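Local coordinates for protein Baccell_00875 (Bacteroides cellulosilyticus DSM 14838, PDB 5NO8) that probably acts as a polysaccharide lyase that removes the L-rhamnose caps linked to glucuronic acid on complex arabinogalactan proteins, at residues 199-204 with 662-667; 621-626 with 633-638. All blocks are in the same frame, centred on the assembly; numbering follows the deposited sequence.

Overall arrangement
Contact 1 is a strand pairing and contact 2 a helix pairing; they share no secondary structure element and sit on opposite sides of the chain's centre, with about 33 Å between centres and about 18 Å between nearest atoms. Along the chain the order is 199-204, 621-626, 633-638, 662-667, so contact 2 falls within the span of chain whose two ends meet in contact 1. After 204 the chain finishes the sheets already begun, builds another from 259 to 335, and then runs into a long series of helices that includes 615-629 and 632-644. Contact 1 then brings the chain back to the strands, joining the beta-rich and helical parts by a late return as well as by sequence.

Contact 1 (199-204 with 662-667); sequences NYEIWE and PYKIDG
Three backbone-to-backbone hydrogen bonds and one from a backbone N-H to a side chain tie 199-204 to 662-667. I202 takes part in two: its N gives to K664 O at 3.1 Å, and its O receives D666 N at 2.8 Å, nearly straight (170°). Upstream, Y663 N reaches Y200 O at 2.9 Å. D666 OD1 uses its syn lone pair to accept E204 N at 2.8 Å, while OD2 takes R205 N, so one carboxylate grips two successive amides. This parallel beta pairing adds the short strand 664-665 to one edge of strand 199-203, whose other edge pairs antiparallel with 217-221. Among apolar contacts, P662 CA lies over one face of the Y200 ring, and P662 CG is 3.8 Å from Y200 CE2 and also meets I202 CG1. Y200 CG sits in the crowded position between N and the carbonyl carbon (chi1 70°), which brings the ring over P662 though CB points away; the hydroxyl goes to D608. E201 runs alongside Y663, E201 CG at the ring edge 3.8 Å from Y663 CD2, its carboxylate plane turned 84° from the ring. Water 1 links E201 OE1 to G667 N, and OE2 bonds Y76. N199 lays CG 3.5 Å from Y663 CB while its OD1 accepts Y200 N at 2.8 Å. An alanine here would lose both, and would probably loosen the strand's start against Y663.

Contact 2 (621-626 with 633-638); sequences VYYYYA and SYQKRA
The tight side of this contact is aromatic. Y634 sits between two tyrosines of the other helix and meets each edge-to-face: it turns its edge to the face of Y622, with centroids 5.3 Å apart and planes at 74°, while its own face takes the edge of Y625, centroids 4.6 Å apart. The Y634 hydroxyl is bonded to E576 on helix 562-576. Small residues let the backbones close up beside this cluster: A638 CB lies 3.8 Å from Y622 CB, and A626 CB comes within 3.7 Å of Q635 N. Helices 615-629 and 632-644 thus form an antiparallel helical hairpin, in which the axes of 621-626 and 633-638 come within 7.6 Å, running at 160°; it is one pair in a long series of helices consistent with an alpha/alpha toroid. Water enters along the looser flanks. Q635, bent at chi2, brings OE1 to the edge of the Y623 ring, 3.4 Å from CD1, and water 3 donates to both that OE1 and Y623 O; Q635 NE2 turns instead to E639 and V690 O. On the other flank, water 2 bonds Y622 OH at 2.7 Å and only weakly R637 NH2, whose guanidinium is held by salt bridges to E576 and E589.

Contact 1 (199-204 with 662-667)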
loop_
_atom_site.group_PDB
_atom_site.type_symbol
_atom_site.label_atom_id
_atom_site.label_comp_id
_atom_site.label_asym_id
_atom_site.label_seq_id
_atom_site.Cartn_x
_atom_site.Cartn_y
_atom_site.Cartn_z
ATOM N N ASN A 199 -11.544 3.968 -12.317
ATOM C CA ASN A 199 -11.277 3.243 -11.087
ATOM C C ASN A 199 -10.872 1.821 -11.429
ATOM O O ASN A 199 -10.679 1.491 -12.591
ATOM C CB ASN A 199 -12.528 3.228 -10.178
ATOM C CG ASN A 199 -12.162 3.394 -8.720
ATOM O OD1 ASN A 199 -11.217 2.780 -8.266
ATOM N ND2 ASN A 199 -12.900 4.260 -7.991
ATOM N N TYR A 200 -10.677 1.000 -10.419
ATOM C CA TYR A 200 -10.501 -0.422 -10.648
ATOM C C TYR A 200 -11.180 -1.239 -9.562
ATOM O O TYR A 200 -11.476 -0.749 -8.487
ATOM C CB TYR A 200 -9.026 -0.796 -10.777
ATOM C CG TYR A 200 -8.230 -0.699 -9.485
ATOM C CD1 TYR A 200 -7.704 0.513 -9.078
ATOM C CD2 TYR A 200 -8.009 -1.821 -8.681
ATOM C CE1 TYR A 200 -6.954 0.615 -7.931
ATOM C CE2 TYR A 200 -7.255 -1.734 -7.508
ATOM C CZ TYR A 200 -6.754 -0.499 -7.130
ATOM O OH TYR A 200 -5.999 -0.336 -5.986
ATOM N N GLU A 201 -11.414 -2.503 -9.883
ATOM C CA GLU A 201 -11.999 -3.446 -8.967
ATOM C C GLU A 201 -11.081 -4.620 -8.803
ATOM O O GLU A 201 -10.227 -4.880 -9.646
ATOM C CB GLU A 201 -13.322 -3.958 -9.505
ATOM C CG GLU A 201 -14.413 -2.921 -9.481
ATOM C CD GLU A 201 -15.661 -3.404 -10.190
ATOM O OE1 GLU A 201 -16.422 -4.162 -9.557
ATOM O OE2 GLU A 201 -15.853 -3.054 -11.385
ATOM N N ILE A 202 -11.297 -5.341 -7.717
ATOM C CA ILE A 202 -10.547 -6.546 -7.419
ATOM C C ILE A 202 -11.559 -7.677 -7.323
ATOM O O ILE A 202 -12.595 -7.555 -6.646
ATOM C CB ILE A 202 -9.748 -6.427 -6.089
ATOM C CG1 ILE A 202 -8.646 -5.384 -6.185
ATOM C CG2 ILE A 202 -9.137 -7.771 -5.665
ATOM C CD1 ILE A 202 -7.533 -5.694 -7.141
ATOM N N TRP A 203 -11.232 -8.790 -7.975
ATOM C CA TRP A 203 -12.042 -9.999 -7.918
ATOM C C TRP A 203 -11.218 -11.165 -7.371
ATOM O O TRP A 203 -9.995 -11.151 -7.473
ATOM C CB TRP A 203 -12.602 -10.358 -9.314
ATOM C CG TRP A 203 -13.505 -9.340 -9.859
ATOM C CD1 TRP A 203 -13.183 -8.330 -10.704
ATOM C CD2 TRP A 203 -14.878 -9.200 -9.570
ATOM N NE1 TRP A 203 -14.294 -7.576 -10.984
ATOM C CE2 TRP A 203 -15.347 -8.077 -10.285
ATOM C CE3 TRP A 203 -15.775 -9.926 -8.784
ATOM C CZ2 TRP A 203 -16.682 -7.663 -10.242
ATOM C CZ3 TRP A 203 -17.070 -9.503 -8.705
ATOM C CH2 TRP A 203 -17.525 -8.385 -9.444
ATOM N N GLU A 204 -11.919 -12.142 -6.788
ATOM C CA GLU A 204 -11.338 -13.418 -6.300
ATOM C C GLU A 204 -10.375 -13.272 -5.106
ATOM O O GLU A 204 -9.221 -13.745 -5.109
ATOM C CB GLU A 204 -10.692 -14.196 -7.437
ATOM C CG GLU A 204 -11.625 -14.501 -8.596
ATOM C CD GLU A 204 -12.771 -15.420 -8.193
ATOM O OE1 GLU A 204 -12.586 -16.225 -7.260
ATOM O OE2 GLU A 204 -13.865 -15.334 -8.779
ATOM N N PRO A 662 -9.837 0.089 -3.606
ATOM C CA PRO A 662 -10.527 -0.087 -4.894
ATOM C C PRO A 662 -11.992 0.304 -4.861
ATOM O O PRO A 662 -12.583 0.402 -3.794
ATOM C CB PRO A 662 -10.391 -1.585 -5.180
ATOM C CG PRO A 662 -9.254 -2.034 -4.336
ATOM C CD PRO A 662 -9.325 -1.190 -3.094
ATOM N N TYR A 663 -12.577 0.460 -6.035
ATOM C CA TYR A 663 -13.976 0.799 -6.163
ATOM C C TYR A 663 -14.841 -0.242 -5.471
ATOM O O TYR A 663 -15.733 0.089 -4.689
ATOM C CB TYR A 663 -14.315 0.910 -7.653
ATOM C CG TYR A 663 -15.787 1.074 -7.990
ATOM C CD1 TYR A 663 -16.532 2.110 -7.470
ATOM C CD2 TYR A 663 -16.381 0.237 -8.908
ATOM C CE1 TYR A 663 -17.872 2.276 -7.795
ATOM C CE2 TYR A 663 -17.717 0.350 -9.243
ATOM C CZ TYR A 663 -18.468 1.373 -8.696
ATOM O OH TYR A 663 -19.804 1.459 -9.047
ATOM N N LYS A 664 -14.592 -1.498 -5.818
ATOM C CA LYS A 664 -15.256 -2.648 -5.223
ATOM C C LYS A 664 -14.294 -3.806 -5.136
ATOM O O LYS A 664 -13.281 -3.869 -5.846
ATOM C CB LYS A 664 -16.467 -3.086 -6.054
ATOM C CG LYS A 664 -17.600 -2.071 -6.082
ATOM C CD LYS A 664 -18.738 -2.463 -6.997
ATOM C CE LYS A 664 -19.885 -1.473 -6.855
ATOM N NZ LYS A 664 -21.038 -1.768 -7.742
ATOM N N ILE A 665 -14.615 -4.705 -4.224
ATOM C CA ILE A 665 -13.890 -5.952 -4.051
ATOM C C ILE A 665 -14.924 -7.063 -4.054
ATOM O O ILE A 665 -15.804 -7.139 -3.168
ATOM C CB ILE A 665 -13.099 -5.937 -2.732
ATOM C CG1 ILE A 665 -12.053 -4.803 -2.748
ATOM C CG2 ILE A 665 -12.433 -7.298 -2.505
ATOM C CD1 ILE A 665 -11.731 -4.265 -1.377
ATOM N N ASP A 666 -14.852 -7.925 -5.079
ATOM C CA ASP A 666 -15.839 -9.004 -5.280
ATOM C C ASP A 666 -17.276 -8.505 -5.235
ATOM O O ASP A 666 -18.170 -9.170 -4.689
ATOM C CB ASP A 666 -15.620 -10.149 -4.275
ATOM C CG ASP A 666 -14.485 -11.064 -4.681
ATOM O OD1 ASP A 666 -14.461 -11.538 -5.844
ATOM O OD2 ASP A 666 -13.575 -11.252 -3.856
ATOM N N GLY A 667 -17.497 -7.322 -5.810
ATOM C CA GLY A 667 -18.820 -6.723 -5.884
ATOM C C GLY A 667 -19.286 -5.916 -4.689
ATOM O O GLY A 667 -20.373 -5.309 -4.735
HETATM O O HOH W 1 -15.620 -6.010 -7.556
#

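Contact 2 (621-626 with 633-638)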
loop_
_atom_site.group_PDB
_atom_site.type_symbol
_atom_site.label_atom_id
_atom_site.label_comp_id
_atom_site.label_asym_id
_atom_site.label_seq_id
_atom_site.Cartn_x
_atom_site.Cartn_y
_atom_site.Cartn_z
ATOM N N VAL A 621 13.045 3.230 6.553
ATOM C CA VAL A 621 14.178 2.825 5.756
ATOM C C VAL A 621 14.814 3.988 5.026
ATOM O O VAL A 621 16.052 4.109 5.007
ATOM C CB VAL A 621 13.795 1.726 4.733
ATOM C CG1 VAL A 621 14.912 1.517 3.699
ATOM C CG2 VAL A 621 13.451 0.436 5.451
ATOM N N TYR A 622 13.994 4.831 4.383
ATOM C CA TYR A 622 14.497 5.973 3.648
ATOM C C TYR A 622 15.196 6.962 4.579
ATOM O O TYR A 622 16.225 7.520 4.207
ATOM C CB TYR A 622 13.377 6.707 2.906
ATOM C CG TYR A 622 12.748 5.977 1.751
ATOM C CD1 TYR A 622 13.327 4.813 1.205
ATOM C CD2 TYR A 622 11.568 6.449 1.179
ATOM C CE1 TYR A 622 12.749 4.176 0.121
ATOM C CE2 TYR A 622 10.993 5.799 0.101
ATOM C CZ TYR A 622 11.599 4.681 -0.429
ATOM O OH TYR A 622 11.011 4.011 -1.484
ATOM N N TYR A 623 14.626 7.151 5.767
ATOM C CA TYR A 623 15.233 7.980 6.833
ATOM C C TYR A 623 16.622 7.448 7.233
ATOM O O TYR A 623 17.619 8.201 7.240
ATOM C CB TYR A 623 14.273 8.057 8.023
ATOM C CG TYR A 623 14.883 8.440 9.347
ATOM C CD1 TYR A 623 15.114 9.780 9.672
ATOM C CD2 TYR A 623 15.182 7.469 10.292
ATOM C CE1 TYR A 623 15.668 10.128 10.905
ATOM C CE2 TYR A 623 15.728 7.795 11.510
ATOM C CZ TYR A 623 15.981 9.115 11.804
ATOM O OH TYR A 623 16.527 9.401 13.029
ATOM N N TYR A 624 16.699 6.155 7.510
ATOM C CA TYR A 624 17.995 5.558 7.874
ATOM C C TYR A 624 18.973 5.587 6.706
ATOM O O TYR A 624 20.168 5.824 6.903
ATOM C CB TYR A 624 17.848 4.130 8.380
ATOM C CG TYR A 624 17.168 3.964 9.711
ATOM C CD1 TYR A 624 17.668 4.576 10.854
ATOM C CD2 TYR A 624 16.043 3.163 9.846
ATOM C CE1 TYR A 624 17.060 4.421 12.076
ATOM C CE2 TYR A 624 15.434 2.992 11.065
ATOM C CZ TYR A 624 15.949 3.642 12.183
ATOM O OH TYR A 624 15.352 3.476 13.385
ATOM N N TYR A 625 18.489 5.333 5.490
ATOM C CA TYR A 625 19.346 5.337 4.320
ATOM C C TYR A 625 19.973 6.737 4.110
ATOM O O TYR A 625 21.148 6.838 3.738
ATOM C CB TYR A 625 18.566 4.882 3.088
ATOM C CG TYR A 625 19.380 4.850 1.840
ATOM C CD1 TYR A 625 20.183 3.759 1.542
ATOM C CD2 TYR A 625 19.382 5.921 0.966
ATOM C CE1 TYR A 625 20.951 3.733 0.384
ATOM C CE2 TYR A 625 20.153 5.912 -0.190
ATOM C CZ TYR A 625 20.929 4.807 -0.482
ATOM O OH TYR A 625 21.695 4.801 -1.630
ATOM N N ALA A 626 19.193 7.808 4.335
ATOM C CA ALA A 626 19.719 9.165 4.253
ATOM C C ALA A 626 20.805 9.428 5.319
ATOM O O ALA A 626 21.784 10.124 5.028
ATOM C CB ALA A 626 18.615 10.203 4.357
ATOM N N SER A 633 17.782 13.496 -0.506
ATOM C CA SER A 633 16.584 13.214 -1.310
ATOM C C SER A 633 15.777 12.095 -0.635
ATOM O O SER A 633 14.558 12.098 -0.697
ATOM C CB SER A 633 16.905 12.898 -2.795
ATOM O OG SER A 633 17.483 11.596 -2.978
ATOM N N TYR A 634 16.458 11.149 0.008
ATOM C CA TYR A 634 15.785 10.103 0.752
ATOM C C TYR A 634 15.094 10.562 2.009
ATOM O O TYR A 634 14.045 10.003 2.343
ATOM C CB TYR A 634 16.705 8.908 1.006
ATOM C CG TYR A 634 16.740 8.010 -0.206
ATOM C CD1 TYR A 634 17.642 8.238 -1.249
ATOM C CD2 TYR A 634 15.825 6.973 -0.341
ATOM C CE1 TYR A 634 17.654 7.427 -2.392
ATOM C CE2 TYR A 634 15.835 6.156 -1.469
ATOM C CZ TYR A 634 16.754 6.393 -2.486
ATOM O OH TYR A 634 16.747 5.580 -3.586
ATOM N N GLN A 635 15.627 11.582 2.692
ATOM C CA GLN A 635 14.916 12.164 3.805
ATOM C C GLN A 635 13.608 12.837 3.350
ATOM O O GLN A 635 12.596 12.721 4.047
ATOM C CB GLN A 635 15.800 13.142 4.608
ATOM C CG GLN A 635 15.115 13.864 5.768
ATOM C CD GLN A 635 14.507 12.947 6.802
ATOM O OE1 GLN A 635 14.925 11.796 6.968
ATOM N NE2 GLN A 635 13.506 13.445 7.511
ATOM N N LYS A 636 13.630 13.524 2.216
ATOM C CA LYS A 636 12.409 14.141 1.680
ATOM C C LYS A 636 11.395 13.056 1.311
ATOM O O LYS A 636 10.190 13.209 1.539
ATOM C CB LYS A 636 12.712 15.009 0.472
ATOM C CG LYS A 636 13.625 16.179 0.781
ATOM C CD LYS A 636 13.003 17.128 1.773
ATOM C CE LYS A 636 13.684 18.480 1.679
ATOM N NZ LYS A 636 13.185 19.371 2.764
ATOM N N ARG A 637 11.889 11.957 0.756
ATOM C CA ARG A 637 11.022 10.814 0.465
ATOM C C ARG A 637 10.437 10.164 1.703
ATOM O O ARG A 637 9.236 9.873 1.762
ATOM C CB ARG A 637 11.735 9.826 -0.435
ATOM C CG ARG A 637 11.958 10.425 -1.811
ATOM C CD ARG A 637 12.855 9.544 -2.651
ATOM N NE ARG A 637 12.200 8.275 -2.956
ATOM C CZ ARG A 637 12.742 7.308 -3.686
ATOM N NH1 ARG A 637 13.977 7.439 -4.193
ATOM N NH2 ARG A 637 12.054 6.199 -3.892
ATOM N N ALA A 638 11.250 10.002 2.744
ATOM C CA ALA A 638 10.771 9.508 4.015
ATOM C C ALA A 638 9.647 10.365 4.552
ATOM O O ALA A 638 8.663 9.853 5.090
ATOM C CB ALA A 638 11.915 9.469 5.037
HETATM O O HOH W 2 8.976 5.218 -2.809
HETATM O O HOH W 3 17.402 11.025 7.664
#